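Local coordinates for metallo-carboxypeptidase (Pseudomonas aeruginosa, PDB 4A39), which probably acts as a zinc-dependent carboxypeptidase of the M14 family, trimming residues from the C-terminal end of peptides or proteins, at residues A[44-49]-A[230-235]; A[177-182]-A[218-223]; A[237-242]-A[251-256]. All blocks are in the same frame, centred on the assembly; numbering follows the deposited sequence.

Interaction 1 (A[44-49]-A[230-235]). With GEM ((2-guanidinoethylmercapto)succinic acid), chain D.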
loop_
_atom_site.group_PDB
_atom_site.type_symbol
_atom_site.label_atom_id
_atom_site.label_comp_id
_atom_site.label_asym_id
_atom_site.label_seq_id
_atom_site.Cartn_x
_atom_site.Cartn_y
_atom_site.Cartn_z
ATOM N N LEU A 44 9.993 -2.894 -14.733
ATOM C CA LEU A 44 10.413 -2.215 -15.960
ATOM C C LEU A 44 11.917 -1.998 -16.052
ATOM O O LEU A 44 12.530 -2.279 -17.088
ATOM C CB LEU A 44 9.720 -0.853 -16.089
ATOM C CG LEU A 44 8.527 -0.700 -17.035
ATOM C CD1 LEU A 44 8.087 0.754 -17.034
ATOM C CD2 LEU A 44 8.907 -1.121 -18.446
ATOM N N ALA A 45 12.510 -1.494 -14.974
ATOM C CA ALA A 45 13.940 -1.221 -14.974
ATOM C C ALA A 45 14.707 -1.726 -13.754
ATOM O O ALA A 45 15.707 -1.128 -13.354
ATOM C CB ALA A 45 14.175 0.284 -15.157
ATOM N N SER A 46 14.238 -2.821 -13.160
ATOM C CA SER A 46 14.923 -3.424 -12.020
ATOM C C SER A 46 14.618 -4.923 -11.982
ATOM O O SER A 46 13.651 -5.388 -12.595
ATOM C CB SER A 46 14.527 -2.748 -10.697
ATOM O OG SER A 46 13.225 -3.101 -10.289
ATOM N N GLN A 47 15.452 -5.672 -11.269
ATOM C CA GLN A 47 15.307 -7.124 -11.187
ATOM C C GLN A 47 14.149 -7.630 -10.337
ATOM O O GLN A 47 13.773 -8.800 -10.430
ATOM C CB GLN A 47 16.604 -7.749 -10.655
ATOM C CG GLN A 47 16.962 -7.301 -9.243
ATOM C CD GLN A 47 17.525 -8.424 -8.396
ATOM O OE1 GLN A 47 18.584 -8.981 -8.700
ATOM N NE2 GLN A 47 16.814 -8.770 -7.328
ATOM N N HIS A 48 13.581 -6.754 -9.514
ATOM C CA HIS A 48 12.492 -7.143 -8.621
ATOM C C HIS A 48 11.222 -7.661 -9.270
ATOM O O HIS A 48 10.844 -7.247 -10.359
ATOM C CB HIS A 48 12.054 -5.968 -7.740
ATOM C CG HIS A 48 13.176 -5.233 -7.086
ATOM N ND1 HIS A 48 13.893 -4.245 -7.726
ATOM C CD2 HIS A 48 13.689 -5.322 -5.835
ATOM C CE1 HIS A 48 14.800 -3.757 -6.898
ATOM N NE2 HIS A 48 14.696 -4.393 -5.745
ATOM N N PHE A 49 10.560 -8.567 -8.561
ATOM C CA PHE A 49 9.269 -9.082 -8.974
ATOM C C PHE A 49 8.650 -9.932 -7.883
ATOM O O PHE A 49 9.354 -10.528 -7.065
ATOM C CB PHE A 49 9.322 -9.863 -10.302
ATOM C CG PHE A 49 10.003 -11.208 -10.227
ATOM C CD1 PHE A 49 9.278 -12.357 -9.920
ATOM C CD2 PHE A 49 11.347 -11.339 -10.553
ATOM C CE1 PHE A 49 9.882 -13.615 -9.948
ATOM C CE2 PHE A 49 11.959 -12.588 -10.584
ATOM C CZ PHE A 49 11.227 -13.731 -10.284
ATOM N N LEU A 230 6.552 -4.100 -9.004
ATOM C CA LEU A 230 6.442 -4.466 -7.598
ATOM C C LEU A 230 7.114 -3.436 -6.702
ATOM O O LEU A 230 6.508 -2.892 -5.775
ATOM C CB LEU A 230 7.130 -5.812 -7.321
ATOM C CG LEU A 230 7.498 -6.016 -5.839
ATOM C CD1 LEU A 230 6.233 -6.301 -5.029
ATOM C CD2 LEU A 230 8.494 -7.154 -5.688
ATOM N N ARG A 231 8.369 -3.151 -7.033
ATOM C CA ARG A 231 9.224 -2.315 -6.206
ATOM C C ARG A 231 9.686 -0.931 -6.646
ATOM O O ARG A 231 9.757 -0.010 -5.826
ATOM C CB ARG A 231 10.469 -3.145 -5.897
ATOM C CG ARG A 231 11.357 -2.616 -4.803
ATOM C CD ARG A 231 10.772 -2.954 -3.461
ATOM N NE ARG A 231 11.573 -2.379 -2.392
ATOM C CZ ARG A 231 11.230 -2.391 -1.110
ATOM N NH1 ARG A 231 10.090 -2.959 -0.726
ATOM N NH2 ARG A 231 12.019 -1.812 -0.217
ATOM N N THR A 232 10.009 -0.784 -7.924
ATOM C CA THR A 232 10.569 0.472 -8.410
ATOM C C THR A 232 9.717 1.364 -9.301
ATOM O O THR A 232 8.692 0.939 -9.829
ATOM C CB THR A 232 11.893 0.187 -9.148
ATOM O OG1 THR A 232 11.656 -0.720 -10.235
ATOM C CG2 THR A 232 12.906 -0.437 -8.193
ATOM N N ASN A 233 10.149 2.617 -9.448
ATOM C CA ASN A 233 9.444 3.547 -10.317
ATOM C C ASN A 233 9.958 3.273 -11.728
ATOM O O ASN A 233 10.738 2.336 -11.925
ATOM C CB ASN A 233 9.660 5.016 -9.882
ATOM C CG ASN A 233 11.054 5.564 -10.200
ATOM O OD1 ASN A 233 11.974 4.835 -10.554
ATOM N ND2 ASN A 233 11.205 6.881 -10.047
ATOM N N ALA A 234 9.522 4.065 -12.700
ATOM C CA ALA A 234 9.917 3.842 -14.089
ATOM C C ALA A 234 11.417 3.829 -14.344
ATOM O O ALA A 234 11.886 3.068 -15.190
ATOM C CB ALA A 234 9.244 4.874 -15.000
ATOM N N ALA A 235 12.166 4.657 -13.621
ATOM C CA ALA A 235 13.614 4.730 -13.806
ATOM C C ALA A 235 14.369 3.607 -13.095
ATOM O O ALA A 235 15.596 3.531 -13.176
ATOM C CB ALA A 235 14.139 6.093 -13.333
HETATM C C8 GEM D . 9.999 -1.204 4.091
HETATM S S7 GEM D . 8.974 0.245 4.537
HETATM C C6 GEM D . 9.569 0.565 6.237
HETATM C C5 GEM D . 10.060 -0.677 6.986
HETATM N N3 GEM D . 11.335 -1.145 6.427
HETATM C C1 GEM D . 12.435 -1.102 7.177
HETATM N N4 GEM D . 12.365 -0.624 8.417
HETATM N N2 GEM D . 13.600 -1.522 6.695
HETATM C C9 GEM D . 10.847 -0.932 2.847
HETATM O O14 GEM D . 10.826 0.226 2.371
HETATM O O15 GEM D . 11.503 -1.893 2.396
HETATM C C10 GEM D . 9.130 -2.448 3.891
HETATM C C11 GEM D . 8.132 -2.269 2.744
HETATM O O12 GEM D . 6.929 -2.513 2.984
HETATM O O13 GEM D . 8.598 -1.909 1.643
HETATM O O HOH W 1 11.223 -0.179 -12.865
#

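Interaction 2 (A[177-182]-A[218-223]). With ZN (zinc ion), chain C; GEM ((2-guanidinoethylmercapto)succinic acid), chain D.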
loop_
_atom_site.group_PDB
_atom_site.type_symbol
_atom_site.label_atom_id
_atom_site.label_comp_id
_atom_site.label_asym_id
_atom_site.label_seq_id
_atom_site.Cartn_x
_atom_site.Cartn_y
_atom_site.Cartn_z
ATOM N N ALA A 177 1.024 7.127 0.280
ATOM C CA ALA A 177 0.851 5.701 0.029
ATOM C C ALA A 177 1.431 5.136 -1.257
ATOM O O ALA A 177 1.626 5.841 -2.246
ATOM C CB ALA A 177 -0.636 5.367 0.085
ATOM N N GLN A 178 1.679 3.833 -1.206
ATOM C CA GLN A 178 2.171 3.038 -2.322
ATOM C C GLN A 178 3.433 3.484 -3.052
ATOM O O GLN A 178 3.454 3.549 -4.283
ATOM C CB GLN A 178 1.025 2.822 -3.331
ATOM C CG GLN A 178 0.899 1.370 -3.823
ATOM C CD GLN A 178 -0.403 1.104 -4.569
ATOM O OE1 GLN A 178 -1.479 1.451 -4.091
ATOM N NE2 GLN A 178 -0.308 0.468 -5.739
ATOM N N GLN A 179 4.485 3.796 -2.299
ATOM C CA GLN A 179 5.759 4.152 -2.921
ATOM C C GLN A 179 6.218 2.930 -3.716
ATOM O O GLN A 179 6.888 3.055 -4.740
ATOM C CB GLN A 179 6.813 4.482 -1.874
ATOM C CG GLN A 179 6.680 5.842 -1.238
ATOM C CD GLN A 179 7.914 6.176 -0.435
ATOM O OE1 GLN A 179 8.949 6.553 -0.996
ATOM N NE2 GLN A 179 7.829 6.006 0.881
ATOM N N HIS A 180 5.878 1.746 -3.215
ATOM C CA HIS A 180 6.205 0.492 -3.894
ATOM C C HIS A 180 4.908 0.120 -4.609
ATOM O O HIS A 180 3.909 -0.213 -3.972
ATOM C CB HIS A 180 6.617 -0.557 -2.861
ATOM C CG HIS A 180 7.902 -0.224 -2.167
ATOM N ND1 HIS A 180 8.058 -0.307 -0.801
ATOM C CD2 HIS A 180 9.089 0.207 -2.654
ATOM C CE1 HIS A 180 9.285 0.058 -0.475
ATOM N NE2 HIS A 180 9.932 0.376 -1.581
ATOM N N PRO A 181 4.919 0.173 -5.954
ATOM C CA PRO A 181 3.760 -0.120 -6.803
ATOM C C PRO A 181 2.963 -1.393 -6.573
ATOM O O PRO A 181 1.744 -1.396 -6.758
ATOM C CB PRO A 181 4.340 -0.037 -8.214
ATOM C CG PRO A 181 5.739 -0.520 -8.024
ATOM C CD PRO A 181 6.150 0.226 -6.766
ATOM N N GLY A 182 3.632 -2.468 -6.172
ATOM C CA GLY A 182 2.921 -3.717 -5.957
ATOM C C GLY A 182 2.117 -3.803 -4.673
ATOM O O GLY A 182 1.337 -4.741 -4.487
ATOM N N PRO A 218 -2.459 10.002 -2.261
ATOM C CA PRO A 218 -3.060 8.697 -2.564
ATOM C C PRO A 218 -2.156 7.676 -3.254
ATOM O O PRO A 218 -2.270 6.475 -2.993
ATOM C CB PRO A 218 -4.267 9.065 -3.419
ATOM C CG PRO A 218 -4.676 10.383 -2.841
ATOM C CD PRO A 218 -3.350 11.092 -2.698
ATOM N N ASN A 219 -1.287 8.134 -4.151
ATOM C CA ASN A 219 -0.377 7.209 -4.827
ATOM C C ASN A 219 0.944 7.858 -5.220
ATOM O O ASN A 219 0.999 8.773 -6.049
ATOM C CB ASN A 219 -1.042 6.582 -6.054
ATOM C CG ASN A 219 -0.259 5.396 -6.584
ATOM O OD1 ASN A 219 0.810 5.557 -7.170
ATOM N ND2 ASN A 219 -0.779 4.191 -6.357
ATOM N N MET A 220 2.013 7.354 -4.613
ATOM C CA MET A 220 3.369 7.851 -4.817
ATOM C C MET A 220 4.117 7.294 -6.018
ATOM O O MET A 220 5.221 7.751 -6.305
ATOM C CB MET A 220 4.221 7.550 -3.581
ATOM C CG MET A 220 3.955 8.415 -2.362
ATOM S SD MET A 220 4.524 10.103 -2.598
ATOM C CE MET A 220 6.298 9.834 -2.717
ATOM N N ASN A 221 3.537 6.317 -6.711
ATOM C CA ASN A 221 4.229 5.692 -7.843
ATOM C C ASN A 221 3.247 5.253 -8.926
ATOM O O ASN A 221 3.072 4.057 -9.169
ATOM C CB ASN A 221 5.005 4.467 -7.336
ATOM C CG ASN A 221 6.166 4.080 -8.237
ATOM O OD1 ASN A 221 6.152 4.319 -9.449
ATOM N ND2 ASN A 221 7.175 3.453 -7.643
ATOM N N PRO A 222 2.595 6.214 -9.597
ATOM C CA PRO A 222 1.636 5.869 -10.651
ATOM C C PRO A 222 2.240 5.092 -11.815
ATOM O O PRO A 222 1.575 4.224 -12.383
ATOM C CB PRO A 222 1.077 7.228 -11.074
ATOM C CG PRO A 222 2.200 8.173 -10.774
ATOM C CD PRO A 222 2.695 7.673 -9.433
ATOM N N ASP A 223 3.487 5.395 -12.174
ATOM C CA ASP A 223 4.134 4.685 -13.279
ATOM C C ASP A 223 4.288 3.207 -12.933
ATOM O O ASP A 223 3.913 2.333 -13.712
ATOM C CB ASP A 223 5.521 5.262 -13.578
ATOM C CG ASP A 223 5.475 6.704 -14.038
ATOM O OD1 ASP A 223 4.379 7.204 -14.375
ATOM O OD2 ASP A 223 6.554 7.332 -14.074
HETATM ZN ZN ZN C . 6.783 -1.067 0.677
HETATM C C8 GEM D . 9.999 -1.204 4.091
HETATM S S7 GEM D . 8.974 0.245 4.537
HETATM C C6 GEM D . 9.569 0.565 6.237
HETATM C C5 GEM D . 10.060 -0.677 6.986
HETATM N N3 GEM D . 11.335 -1.145 6.427
HETATM C C1 GEM D . 12.435 -1.102 7.177
HETATM N N4 GEM D . 12.365 -0.624 8.417
HETATM N N2 GEM D . 13.600 -1.522 6.695
HETATM C C9 GEM D . 10.847 -0.932 2.847
HETATM O O14 GEM D . 10.826 0.226 2.371
HETATM O O15 GEM D . 11.503 -1.893 2.396
HETATM C C10 GEM D . 9.130 -2.448 3.891
HETATM C C11 GEM D . 8.132 -2.269 2.744
HETATM O O12 GEM D . 6.929 -2.513 2.984
HETATM O O13 GEM D . 8.598 -1.909 1.643
HETATM O O HOH W 2 2.008 2.755 -6.691
#

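Interaction 3 (A[237-242]-A[251-256]). With GEM ((2-guanidinoethylmercapto)succinic acid), chain D.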
loop_
_atom_site.group_PDB
_atom_site.type_symbol
_atom_site.label_atom_id
_atom_site.label_comp_id
_atom_site.label_asym_id
_atom_site.label_seq_id
_atom_site.Cartn_x
_atom_site.Cartn_y
_atom_site.Cartn_z
ATOM N N GLN A 237 14.265 3.062 -9.734
ATOM C CA GLN A 237 14.648 3.481 -8.390
ATOM C C GLN A 237 13.638 3.046 -7.327
ATOM O O GLN A 237 12.432 3.151 -7.538
ATOM C CB GLN A 237 14.792 5.011 -8.355
ATOM C CG GLN A 237 15.062 5.612 -6.976
ATOM C CD GLN A 237 16.378 5.151 -6.388
ATOM O OE1 GLN A 237 17.404 5.144 -7.071
ATOM N NE2 GLN A 237 16.361 4.770 -5.113
ATOM N N ASP A 238 14.138 2.528 -6.206
ATOM C CA ASP A 238 13.280 2.139 -5.085
ATOM C C ASP A 238 13.020 3.478 -4.399
ATOM O O ASP A 238 13.915 4.032 -3.760
ATOM C CB ASP A 238 14.033 1.210 -4.122
ATOM C CG ASP A 238 13.173 0.751 -2.945
ATOM O OD1 ASP A 238 12.224 1.472 -2.568
ATOM O OD2 ASP A 238 13.457 -0.329 -2.383
ATOM N N LEU A 239 11.806 4.004 -4.535
ATOM C CA LEU A 239 11.487 5.299 -3.951
ATOM C C LEU A 239 11.706 5.375 -2.445
ATOM O O LEU A 239 12.051 6.437 -1.921
ATOM C CB LEU A 239 10.047 5.702 -4.295
ATOM C CG LEU A 239 9.772 6.003 -5.772
ATOM C CD1 LEU A 239 8.342 6.508 -5.924
ATOM C CD2 LEU A 239 10.749 7.052 -6.286
ATOM N N ASN A 240 11.531 4.263 -1.737
ATOM C CA ASN A 240 11.734 4.339 -0.303
ATOM C C ASN A 240 13.182 4.175 0.136
ATOM O O ASN A 240 13.460 3.818 1.284
ATOM C CB ASN A 240 10.832 3.362 0.447
ATOM C CG ASN A 240 10.524 3.853 1.844
ATOM O OD1 ASN A 240 10.358 5.057 2.057
ATOM N ND2 ASN A 240 10.443 2.941 2.797
ATOM N N ARG A 241 14.098 4.436 -0.791
ATOM C CA ARG A 241 15.530 4.408 -0.510
ATOM C C ARG A 241 16.100 5.694 -1.115
ATOM O O ARG A 241 17.315 5.861 -1.208
ATOM C CB ARG A 241 16.207 3.197 -1.162
ATOM C CG ARG A 241 15.793 1.851 -0.587
ATOM C CD ARG A 241 16.255 1.684 0.850
ATOM N NE ARG A 241 15.893 0.365 1.363
ATOM C CZ ARG A 241 14.657 0.008 1.699
ATOM N NH1 ARG A 241 13.657 0.875 1.591
ATOM N NH2 ARG A 241 14.412 -1.227 2.119
ATOM N N ALA A 242 15.209 6.601 -1.518
ATOM C CA ALA A 242 15.626 7.854 -2.146
ATOM C C ALA A 242 15.372 9.102 -1.314
ATOM O O ALA A 242 15.476 10.216 -1.825
ATOM C CB ALA A 242 14.936 8.005 -3.498
ATOM N N SER A 251 14.029 10.385 -9.155
ATOM C CA SER A 251 12.962 10.130 -8.187
ATOM C C SER A 251 12.087 11.361 -7.986
ATOM O O SER A 251 11.871 11.805 -6.857
ATOM C CB SER A 251 13.563 9.684 -6.850
ATOM O OG SER A 251 14.657 10.503 -6.458
ATOM N N PRO A 252 11.544 11.910 -9.086
ATOM C CA PRO A 252 10.691 13.102 -9.024
ATOM C C PRO A 252 9.514 12.985 -8.063
ATOM O O PRO A 252 9.063 13.981 -7.494
ATOM C CB PRO A 252 10.247 13.285 -10.476
ATOM C CG PRO A 252 10.245 11.874 -11.006
ATOM C CD PRO A 252 11.521 11.322 -10.438
ATOM N N GLU A 253 9.016 11.765 -7.893
ATOM C CA GLU A 253 7.891 11.525 -7.001
ATOM C C GLU A 253 8.251 11.910 -5.565
ATOM O O GLU A 253 7.463 12.541 -4.861
ATOM C CB GLU A 253 7.485 10.051 -7.064
ATOM C CG GLU A 253 7.030 9.597 -8.449
ATOM C CD GLU A 253 8.154 9.053 -9.329
ATOM O OE1 GLU A 253 9.346 9.142 -8.952
ATOM O OE2 GLU A 253 7.834 8.530 -10.417
ATOM N N VAL A 254 9.449 11.529 -5.137
ATOM C CA VAL A 254 9.909 11.834 -3.786
ATOM C C VAL A 254 10.392 13.280 -3.686
ATOM O O VAL A 254 10.166 13.952 -2.677
ATOM C CB VAL A 254 11.036 10.859 -3.367
ATOM C CG1 VAL A 254 11.696 11.328 -2.077
ATOM C CG2 VAL A 254 10.445 9.463 -3.171
ATOM N N TRP A 255 11.048 13.759 -4.737
ATOM C CA TRP A 255 11.544 15.133 -4.772
ATOM C C TRP A 255 10.381 16.104 -4.558
ATOM O O TRP A 255 10.500 17.098 -3.832
ATOM C CB TRP A 255 12.224 15.402 -6.120
ATOM C CG TRP A 255 12.730 16.802 -6.282
ATOM C CD1 TRP A 255 12.026 17.885 -6.726
ATOM C CD2 TRP A 255 14.044 17.274 -5.972
ATOM N NE1 TRP A 255 12.823 19.006 -6.710
ATOM C CE2 TRP A 255 14.067 18.659 -6.252
ATOM C CE3 TRP A 255 15.205 16.662 -5.485
ATOM C CZ2 TRP A 255 15.208 19.443 -6.058
ATOM C CZ3 TRP A 255 16.342 17.442 -5.293
ATOM C CH2 TRP A 255 16.334 18.819 -5.579
ATOM N N PHE A 256 9.257 15.797 -5.195
ATOM C CA PHE A 256 8.043 16.599 -5.099
ATOM C C PHE A 256 7.546 16.698 -3.663
ATOM O O PHE A 256 7.343 17.793 -3.138
ATOM C CB PHE A 256 6.948 15.980 -5.978
ATOM C CG PHE A 256 5.561 16.489 -5.682
ATOM C CD1 PHE A 256 5.249 17.838 -5.822
ATOM C CD2 PHE A 256 4.560 15.610 -5.278
ATOM C CE1 PHE A 256 3.955 18.305 -5.563
ATOM C CE2 PHE A 256 3.270 16.066 -5.018
ATOM C CZ PHE A 256 2.967 17.417 -5.162
HETATM C C8 GEM D . 9.999 -1.204 4.091
HETATM S S7 GEM D . 8.974 0.245 4.537
HETATM C C6 GEM D . 9.569 0.565 6.237
HETATM C C5 GEM D . 10.060 -0.677 6.986
HETATM N N3 GEM D . 11.335 -1.145 6.427
HETATM C C1 GEM D . 12.435 -1.102 7.177
HETATM N N4 GEM D . 12.365 -0.624 8.417
HETATM N N2 GEM D . 13.600 -1.522 6.695
HETATM C C9 GEM D . 10.847 -0.932 2.847
HETATM O O14 GEM D . 10.826 0.226 2.371
HETATM O O15 GEM D . 11.503 -1.893 2.396
HETATM C C10 GEM D . 9.130 -2.448 3.891
HETATM C C11 GEM D . 8.132 -2.269 2.744
HETATM O O12 GEM D . 6.929 -2.513 2.984
HETATM O O13 GEM D . 8.598 -1.909 1.643
#

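Interaction 1 (A[44-49]-A[230-235])
Ser46 and His48 meet residues 230-235 with the two loops running in opposite directions. Ser46 OG, in the crowded position between its backbone N and carbonyl carbon, lies 2.9 Å from Thr232 OG1 and is hydrogen-bonded to His48 ND1, also at 2.9 Å from OG, which probably holds the imidazole's rotation. A water beside Thr232 OG1 takes protons from that hydroxyl and from Ala45 N and gives one to Asn233 O. The aliphatic start of Arg231 lies over one face of the imidazole: its CG is 3.8 Å from the centroid of the His48 ring, 14° off the normal, a CH-pi contact. One residue earlier, Leu230 CD2 packs on the Phe49 backbone, 3.5 Å from Phe49 C. The contact joins the N-terminal domain characteristic of cytosolic carboxypeptidases to a catalytic-domain loop beside the zinc site. From His48 the Arg231 chain, bent at chi2 (79°) and extended beyond, carries its guanidinium into the ligand pocket. There NH2 of Arg231 gives an almost straight bond (174°) to inhibitor O15 at 2.7 Å, and NH1 of Arg231 reaches inhibitor O13, the zinc-bound oxygen, at 3.0 Å.

Interaction 2 (A[177-182]-A[218-223])
The first zinc-binding loop of the M14 carboxypeptidase fold, which leaves strand 171-177 and carries His180, packs here against the turn that starts helix 222-226. His180 ND1 binds the zinc at 2.1 Å; Glu183, His273 and the inhibitor complete the site, with inhibitor O13 lying 2.2 Å from the metal. His180 sets off away from the turn and makes no contact with it, so the packing is done by its neighbours. Met220 N donates to Ala177 O at 2.8 Å, and the donor stands nearly along the carbonyl axis (177°). The next residue, Asn221, with CG anti to its backbone N, swings its amide over to the loop: ND2 of Asn221 meets Gln179 O at 2.9 Å in a nearly linear bond (173°). The acceptor lies in the Asn221 amide plane, while the donor stands above the plane of the Gln179 carbonyl. The same ND2 rests against Pro181 CD. Asn219 OD1 accepts from Asn221 N at 2.9 Å, closing an Asx turn. Gln178 has a left-handed backbone, and its side chain, extended beyond CG, brings Gln178 NE2 to Pro181 O at 3.0 Å. Gln179 and Met220 lie side by side, CG of Gln179 3.8 Å from CB of Met220, while the Gln179 amide is gripped by Asn240, Asp271 and Trp243. Both ends of the Asn221 amide are engaged, ND2 on the residue before His180 and OD1 on capping the helix at Gly224 N, which should set its rotation and ties the zinc loop to a helix start. The other ring nitrogen of His180 is hydrogen-bonded to Asp238 OD1, which probably fixes the ring's rotation and would make ND1 a stronger donor to zinc.

Interaction 3 (A[237-242]-A[251-256])
Oxygen O14 of the inhibitor is gripped by two N-H groups, Asn240 ND2 at 2.8 Å and Arg241 NH1 at 3.0 Å, both bonds almost straight (174° and 175°). Its carboxylate partner is held by the same guanidinium, Arg241 NH2 lying 3.0 Å from inhibitor O15, and O15 is shared with Arg231 NH2. NH1 and NH2 of Arg241 face the two oxygens along the guanidinium edge, near its plane. The Arg241 chain is bent at chi2, which turns the guanidinium back along its own loop and lets NH1 donate also to Asn240 O, from well above that carbonyl plane. The Asn240 amide has its CG anti to the backbone N, and its OD1 receives Gln179 NE2 and Ala332 N. Within the loop, an Asx turn forms as Asp238 OD1 accepts from Asn240 N at 3.0 Å, while Asp238 O takes both Gln237 NE2 and Arg241 N. Leu239 makes the main contact with the helix that begins at Pro252. Its CB lies 3.9 Å from Val254 CG2, and its methyl CD2 fits between Ser251 CB, 3.9 Å from CD2, and the carboxylate of Glu253. The Leu239 side chain crosses that of Glu253 at about a right angle. Glu253 OE1 is taken up by Asn233, and Ser251 OG by Ser247 N. Ala242 CB fills in beside Ser251. With Leu239 seated on the first turn of helix 252-264, the next two residues present the Asn-Arg pair that probably receives the substrate's C-terminal carboxylate, as in other M14 carboxypeptidases; the inhibitor's O14/O15 carboxylate is held there.

How the interactions relate
Starting from the N terminus, residues 44-49 of the N-terminal domain wait 180 residues for their partner 230-235, so interaction 1 closes the longest loop and joins the two domains. Inside that loop interaction 2 closes a shorter one, from the end of strand 171-177 through helices 185-196 and 203-211 and strand 212-217 to the start of helix 222-226. Interaction 3 follows in series, a tight closure of the loop leading into helix 252-264; none of the three cross. Their segments also touch one another: Gly182 N bonds Leu230 O, while a salt bridge from Arg231 to Asp238 joins interactions 1 and 3. All three border the inhibitor, so strand end, helix starts and inter-domain loop converge on the zinc pocket.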